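Local atomic coordinates of putative uncharacterized protein (Archaeoglobus fulgidus, PDB entry 3VU0), a protein that forms the C-terminal globular domain of an archaeal AglB-family protein, with helices packed around a small mixed beta sheet. Residues Phe67-Ser72 and Ile125-Lys130; Val89-Leu94 and Gly154-Phe159. One frame throughout, in Å; residues are numbered along the deposited sequence.

Interaction 1: Phe67-Ser72 and Ile125-Lys130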
loop_
_atom_site.group_PDB
_atom_site.type_symbol
_atom_site.label_atom_id
_atom_site.label_comp_id
_atom_site.label_asym_id
_atom_site.label_seq_id
_atom_site.Cartn_x
_atom_site.Cartn_y
_atom_site.Cartn_z
ATOM N N PHE A 67 -2.225 2.364 -7.969
ATOM C CA PHE A 67 -1.492 3.301 -7.123
ATOM C C PHE A 67 -0.114 2.745 -6.754
ATOM O O PHE A 67 0.899 3.431 -6.895
ATOM C CB PHE A 67 -2.274 3.583 -5.841
ATOM C CG PHE A 67 -1.529 4.438 -4.848
ATOM C CD1 PHE A 67 -1.548 5.824 -4.947
ATOM C CD2 PHE A 67 -0.786 3.847 -3.826
ATOM C CE1 PHE A 67 -0.843 6.619 -4.043
ATOM C CE2 PHE A 67 -0.073 4.629 -2.913
ATOM C CZ PHE A 67 -0.099 6.019 -3.021
ATOM N N PHE A 68 -0.078 1.501 -6.288
ATOM C CA PHE A 68 1.185 0.894 -5.884
ATOM C C PHE A 68 2.165 0.644 -7.025
ATOM O O PHE A 68 3.378 0.712 -6.824
ATOM C CB PHE A 68 0.942 -0.413 -5.126
ATOM C CG PHE A 68 0.464 -0.217 -3.707
ATOM C CD1 PHE A 68 1.093 0.699 -2.865
ATOM C CD2 PHE A 68 -0.588 -0.973 -3.206
ATOM C CE1 PHE A 68 0.678 0.859 -1.543
ATOM C CE2 PHE A 68 -1.010 -0.823 -1.885
ATOM C CZ PHE A 68 -0.376 0.095 -1.054
ATOM N N THR A 69 1.655 0.361 -8.219
ATOM C CA THR A 69 2.539 0.109 -9.352
ATOM C C THR A 69 2.852 1.364 -10.163
ATOM O O THR A 69 3.582 1.303 -11.149
ATOM C CB THR A 69 1.960 -0.975 -10.286
ATOM O OG1 THR A 69 0.658 -0.588 -10.737
ATOM C CG2 THR A 69 1.855 -2.305 -9.547
ATOM N N ALA A 70 2.307 2.502 -9.742
ATOM C CA ALA A 70 2.555 3.760 -10.437
ATOM C C ALA A 70 4.032 4.129 -10.338
ATOM O O ALA A 70 4.666 3.904 -9.307
ATOM C CB ALA A 70 1.704 4.870 -9.833
ATOM N N GLN A 71 4.578 4.706 -11.405
ATOM C CA GLN A 71 5.984 5.098 -11.408
ATOM C C GLN A 71 6.212 6.589 -11.180
ATOM O O GLN A 71 7.352 7.039 -11.076
ATOM C CB GLN A 71 6.643 4.665 -12.712
ATOM C CG GLN A 71 6.669 3.158 -12.893
ATOM C CD GLN A 71 7.331 2.757 -14.187
ATOM O OE1 GLN A 71 8.522 2.979 -14.378
ATOM N NE2 GLN A 71 6.555 2.175 -15.092
ATOM N N SER A 72 5.132 7.355 -11.103
ATOM C CA SER A 72 5.245 8.790 -10.858
ATOM C C SER A 72 4.179 9.201 -9.859
ATOM O O SER A 72 3.067 8.674 -9.881
ATOM C CB SER A 72 5.057 9.581 -12.155
ATOM O OG SER A 72 3.723 9.500 -12.615
ATOM N N ILE A 125 12.170 -6.990 -10.684
ATOM C CA ILE A 125 12.836 -6.243 -9.616
ATOM C C ILE A 125 13.062 -4.791 -10.059
ATOM O O ILE A 125 12.765 -3.851 -9.318
ATOM C CB ILE A 125 14.197 -6.893 -9.263
ATOM C CG1 ILE A 125 13.969 -8.305 -8.705
ATOM C CG2 ILE A 125 14.944 -6.034 -8.250
ATOM C CD1 ILE A 125 15.239 -9.141 -8.589
ATOM N N ASP A 126 13.584 -4.609 -11.268
ATOM C CA ASP A 126 13.820 -3.262 -11.778
ATOM C C ASP A 126 12.513 -2.470 -11.832
ATOM O O ASP A 126 12.492 -1.289 -11.506
ATOM C CB ASP A 126 14.469 -3.307 -13.169
ATOM C CG ASP A 126 15.892 -3.851 -13.135
ATOM O OD1 ASP A 126 16.508 -3.874 -12.044
ATOM O OD2 ASP A 126 16.399 -4.246 -14.205
ATOM N N PHE A 127 11.429 -3.121 -12.240
ATOM C CA PHE A 127 10.120 -2.465 -12.297
ATOM C C PHE A 127 9.700 -2.052 -10.878
ATOM O O PHE A 127 9.311 -0.904 -10.638
ATOM C CB PHE A 127 9.069 -3.410 -12.888
ATOM C CG PHE A 127 7.668 -2.862 -12.842
ATOM C CD1 PHE A 127 7.322 -1.740 -13.581
ATOM C CD2 PHE A 127 6.707 -3.443 -12.023
ATOM C CE1 PHE A 127 6.030 -1.200 -13.505
ATOM C CE2 PHE A 127 5.418 -2.915 -11.940
ATOM C CZ PHE A 127 5.081 -1.789 -12.682
ATOM N N PHE A 128 9.788 -2.986 -9.937
ATOM C CA PHE A 128 9.424 -2.698 -8.549
ATOM C C PHE A 128 10.170 -1.483 -7.999
ATOM O O PHE A 128 9.584 -0.630 -7.324
ATOM C CB PHE A 128 9.718 -3.901 -7.649
ATOM C CG PHE A 128 9.614 -3.593 -6.181
ATOM C CD1 PHE A 128 8.374 -3.345 -5.591
ATOM C CD2 PHE A 128 10.762 -3.489 -5.399
ATOM C CE1 PHE A 128 8.281 -2.993 -4.246
ATOM C CE2 PHE A 128 10.681 -3.136 -4.047
ATOM C CZ PHE A 128 9.440 -2.887 -3.473
ATOM N N ASN A 129 11.460 -1.399 -8.292
ATOM C CA ASN A 129 12.261 -0.303 -7.781
ATOM C C ASN A 129 11.870 1.089 -8.273
ATOM O O ASN A 129 12.367 2.081 -7.753
ATOM C CB ASN A 129 13.749 -0.571 -8.044
ATOM C CG ASN A 129 14.289 -1.717 -7.191
ATOM O OD1 ASN A 129 13.762 -2.004 -6.114
ATOM N ND2 ASN A 129 15.351 -2.363 -7.663
ATOM N N LYS A 130 10.967 1.164 -9.248
ATOM C CA LYS A 130 10.515 2.453 -9.777
ATOM C C LYS A 130 9.096 2.789 -9.306
ATOM O O LYS A 130 8.574 3.865 -9.603
ATOM C CB LYS A 130 10.503 2.430 -11.311
ATOM C CG LYS A 130 11.830 2.122 -11.978
ATOM C CD LYS A 130 11.622 1.892 -13.473
ATOM C CE LYS A 130 12.916 1.504 -14.165
ATOM N NZ LYS A 130 12.666 1.128 -15.585
HETATM O O HOH W 1 9.928 5.913 -10.902
#
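The carbonyl oxygen of Lys130 takes a hydrogen bond from a water, 2.8 Å from Lys130 O, and a weaker CA-H contact from Gln71, with Gln71 CA 3.4 Å from Lys130 O. The same water also donates to Gln71 O (2.8 Å), tying the two backbones together near the C-terminal ends of helices 61-69 and 121-128. Lys135 NZ is a second donor to Gln71 O, so this carbonyl is held from two sources. The side chains of Gln71 and Lys130 run side by side in the same direction, and the amide oxygen Gln71 OE1 rests against the aliphatic stem at Lys130 CD, 3.4 Å away. On its other branch, Gln71 NE2 comes to the edge of the Phe127 ring, 3.8 Å from Phe127 CE1 and near the ring plane; amide and ring stand at 80° to each other. Phe127 has CG anti to its backbone N (chi1 174°), which carries the ring across to the end of the other helix, where Phe127 CZ meets Thr69 CB at 4.0 Å. The hydroxyl of Thr69 is engaged elsewhere, with Ala65 O one turn back. This is a surface contact between two helix ends; helix 105-112 packs on it through Met109 against Phe127 and Ile108 against Thr69, while helix 132-138 adjoins it through Met132, against Ala70.

Interaction 2: Val89-Leu94 and Gly154-Phe159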
loop_
_atom_site.group_PDB
_atom_site.type_symbol
_atom_site.label_atom_id
_atom_site.label_comp_id
_atom_site.label_asym_id
_atom_site.label_seq_id
_atom_site.Cartn_x
_atom_site.Cartn_y
_atom_site.Cartn_z
ATOM N N VAL A 89 -1.256 2.779 3.776
ATOM C CA VAL A 89 -0.616 1.786 4.628
ATOM C C VAL A 89 0.099 0.751 3.768
ATOM O O VAL A 89 -0.510 0.123 2.899
ATOM C CB VAL A 89 -1.646 1.061 5.534
ATOM C CG1 VAL A 89 -0.952 -0.021 6.362
ATOM C CG2 VAL A 89 -2.316 2.063 6.452
ATOM N N THR A 90 1.399 0.597 3.992
ATOM C CA THR A 90 2.185 -0.379 3.246
ATOM C C THR A 90 2.632 -1.472 4.205
ATOM O O THR A 90 2.694 -1.261 5.414
ATOM C CB THR A 90 3.438 0.257 2.586
ATOM O OG1 THR A 90 4.290 0.804 3.600
ATOM C CG2 THR A 90 3.028 1.362 1.621
ATOM N N VAL A 91 2.950 -2.642 3.661
ATOM C CA VAL A 91 3.370 -3.769 4.487
ATOM C C VAL A 91 4.551 -4.454 3.813
ATOM O O VAL A 91 4.579 -4.582 2.589
ATOM C CB VAL A 91 2.210 -4.774 4.655
ATOM C CG1 VAL A 91 2.588 -5.856 5.654
ATOM C CG2 VAL A 91 0.960 -4.041 5.104
ATOM N N GLU A 92 5.522 -4.900 4.604
ATOM C CA GLU A 92 6.710 -5.535 4.043
ATOM C C GLU A 92 6.440 -6.712 3.101
ATOM O O GLU A 92 7.128 -6.853 2.093
ATOM C CB GLU A 92 7.671 -5.983 5.155
ATOM C CG GLU A 92 9.039 -6.420 4.618
ATOM C CD GLU A 92 10.004 -6.867 5.707
ATOM O OE1 GLU A 92 11.152 -7.241 5.372
ATOM O OE2 GLU A 92 9.621 -6.843 6.894
ATOM N N GLU A 93 5.447 -7.545 3.410
ATOM C CA GLU A 93 5.151 -8.696 2.547
ATOM C C GLU A 93 4.712 -8.301 1.129
ATOM O O GLU A 93 4.626 -9.148 0.249
ATOM C CB GLU A 93 4.088 -9.605 3.189
ATOM C CG GLU A 93 2.710 -8.978 3.352
ATOM C CD GLU A 93 1.667 -9.950 3.910
ATOM O OE1 GLU A 93 0.501 -9.542 4.075
ATOM O OE2 GLU A 93 2.004 -11.121 4.183
ATOM N N LEU A 94 4.444 -7.017 0.910
ATOM C CA LEU A 94 4.034 -6.525 -0.408
ATOM C C LEU A 94 5.244 -6.208 -1.289
ATOM O O LEU A 94 5.137 -6.150 -2.513
ATOM C CB LEU A 94 3.209 -5.242 -0.273
ATOM C CG LEU A 94 1.912 -5.255 0.535
ATOM C CD1 LEU A 94 1.254 -3.876 0.456
ATOM C CD2 LEU A 94 0.987 -6.318 -0.008
ATOM N N GLY A 154 7.457 -1.227 12.061
ATOM C CA GLY A 154 8.268 -2.354 11.628
ATOM C C GLY A 154 7.925 -2.873 10.242
ATOM O O GLY A 154 8.478 -2.407 9.244
ATOM N N THR A 155 7.026 -3.852 10.185
ATOM C CA THR A 155 6.595 -4.433 8.919
ATOM C C THR A 155 5.440 -3.623 8.343
ATOM O O THR A 155 5.129 -3.734 7.163
ATOM C CB THR A 155 6.104 -5.890 9.098
ATOM O OG1 THR A 155 5.097 -5.929 10.118
ATOM C CG2 THR A 155 7.260 -6.807 9.485
ATOM N N VAL A 156 4.809 -2.815 9.190
ATOM C CA VAL A 156 3.680 -1.983 8.784
ATOM C C VAL A 156 4.012 -0.497 8.919
ATOM O O VAL A 156 4.454 -0.038 9.974
ATOM C CB VAL A 156 2.425 -2.295 9.637
ATOM C CG1 VAL A 156 1.240 -1.469 9.151
ATOM C CG2 VAL A 156 2.094 -3.784 9.548
ATOM N N LYS A 157 3.794 0.249 7.844
ATOM C CA LYS A 157 4.065 1.681 7.844
ATOM C C LYS A 157 2.842 2.440 7.360
ATOM O O LYS A 157 2.152 1.999 6.443
ATOM C CB LYS A 157 5.256 1.997 6.934
ATOM C CG LYS A 157 6.524 1.235 7.309
ATOM C CD LYS A 157 7.723 1.651 6.459
ATOM C CE LYS A 157 8.954 0.797 6.800
ATOM N NZ LYS A 157 10.174 1.190 6.023
ATOM N N ILE A 158 2.564 3.575 7.991
ATOM C CA ILE A 158 1.435 4.392 7.577
ATOM C C ILE A 158 1.974 5.736 7.124
ATOM O O ILE A 158 2.834 6.324 7.779
ATOM C CB ILE A 158 0.399 4.586 8.713
ATOM C CG1 ILE A 158 -0.759 5.455 8.209
ATOM C CG2 ILE A 158 1.052 5.217 9.929
ATOM C CD1 ILE A 158 -1.994 5.392 9.086
ATOM N N PHE A 159 1.472 6.202 5.988
ATOM C CA PHE A 159 1.898 7.463 5.403
ATOM C C PHE A 159 0.741 8.442 5.349
ATOM O O PHE A 159 -0.429 8.050 5.323
ATOM C CB PHE A 159 2.419 7.236 3.981
ATOM C CG PHE A 159 3.622 6.337 3.907
ATOM C CD1 PHE A 159 4.901 6.871 3.771
ATOM C CD2 PHE A 159 3.477 4.956 3.977
ATOM C CE1 PHE A 159 6.023 6.038 3.705
ATOM C CE2 PHE A 159 4.591 4.110 3.913
ATOM C CZ PHE A 159 5.862 4.649 3.776
#
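Val89 and Val156 meet methyl to methyl, Val89 CG1 to Val156 CG1 at 3.8 Å, in an antiparallel strand pair inside the domain's mixed sheet. Val89 has CG1 anti to its backbone N (chi1 177°), which sends that methyl to Val156 and leaves CG2 to lie against Ile158 CG1, 4.1 Å away. Val91 shares this face, and Trp7 of helix 5-17 covers it, touching Val89, Val91 and Val156. Between the strands, Thr90 and Lys157 make the hydrogen-bonded pair: Thr90 N to Lys157 O is 2.9 Å, and the return bond from Lys157 N to Thr90 O is 3.1 Å and almost straight, with 174° at the hydrogen. The non-hydrogen-bonded pairs Val89-Ile158 and Val91-Val156 flank it.

The opposite face carries Thr90 and Lys157. Here Thr90 OG1, hydrogen-bonded to His137 ND1, lies in the plane of the Phe159 ring at its edge, 3.3 Å from CE2 of Phe159. The extended Lys157 side chain leads away to Asn140 OD1 and the carbonyl of His137, both on the helix 132-138 side of the sheet.

Beyond Val91 the chain turns into a short 3-10 segment, yet Glu92 N still reaches across to Thr155 O (2.8 Å), as the first residue past the strand. Thr155 keeps its hydroxyl for Asp6 OD2 and offers its methyl to Glu92, whose carboxylate oxygen OE2 sits 3.5 Å from Thr155 CG2.

Overall arrangement
Interaction 2 is a buried contact close to the centre of the chain, whereas interaction 1 lies farther out, at the surface. Their chemistry follows: direct backbone hydrogen bonds and branched aliphatic packing join the strands, while the helix ends meet through a shared water, a CA-H contact, an aromatic ring and the flanks of long polar side chains. The centres are about 16 Å apart, but the two do touch. Phe68, on helix 61-69, sets its ring atom CE1 4.0 Å from Thr90 CG2. Helix 132-138 borders both, meeting Ala70 and Phe128 in interaction 1 and Thr90 and Phe159 in interaction 2. In sequence the four segments alternate between the contacts.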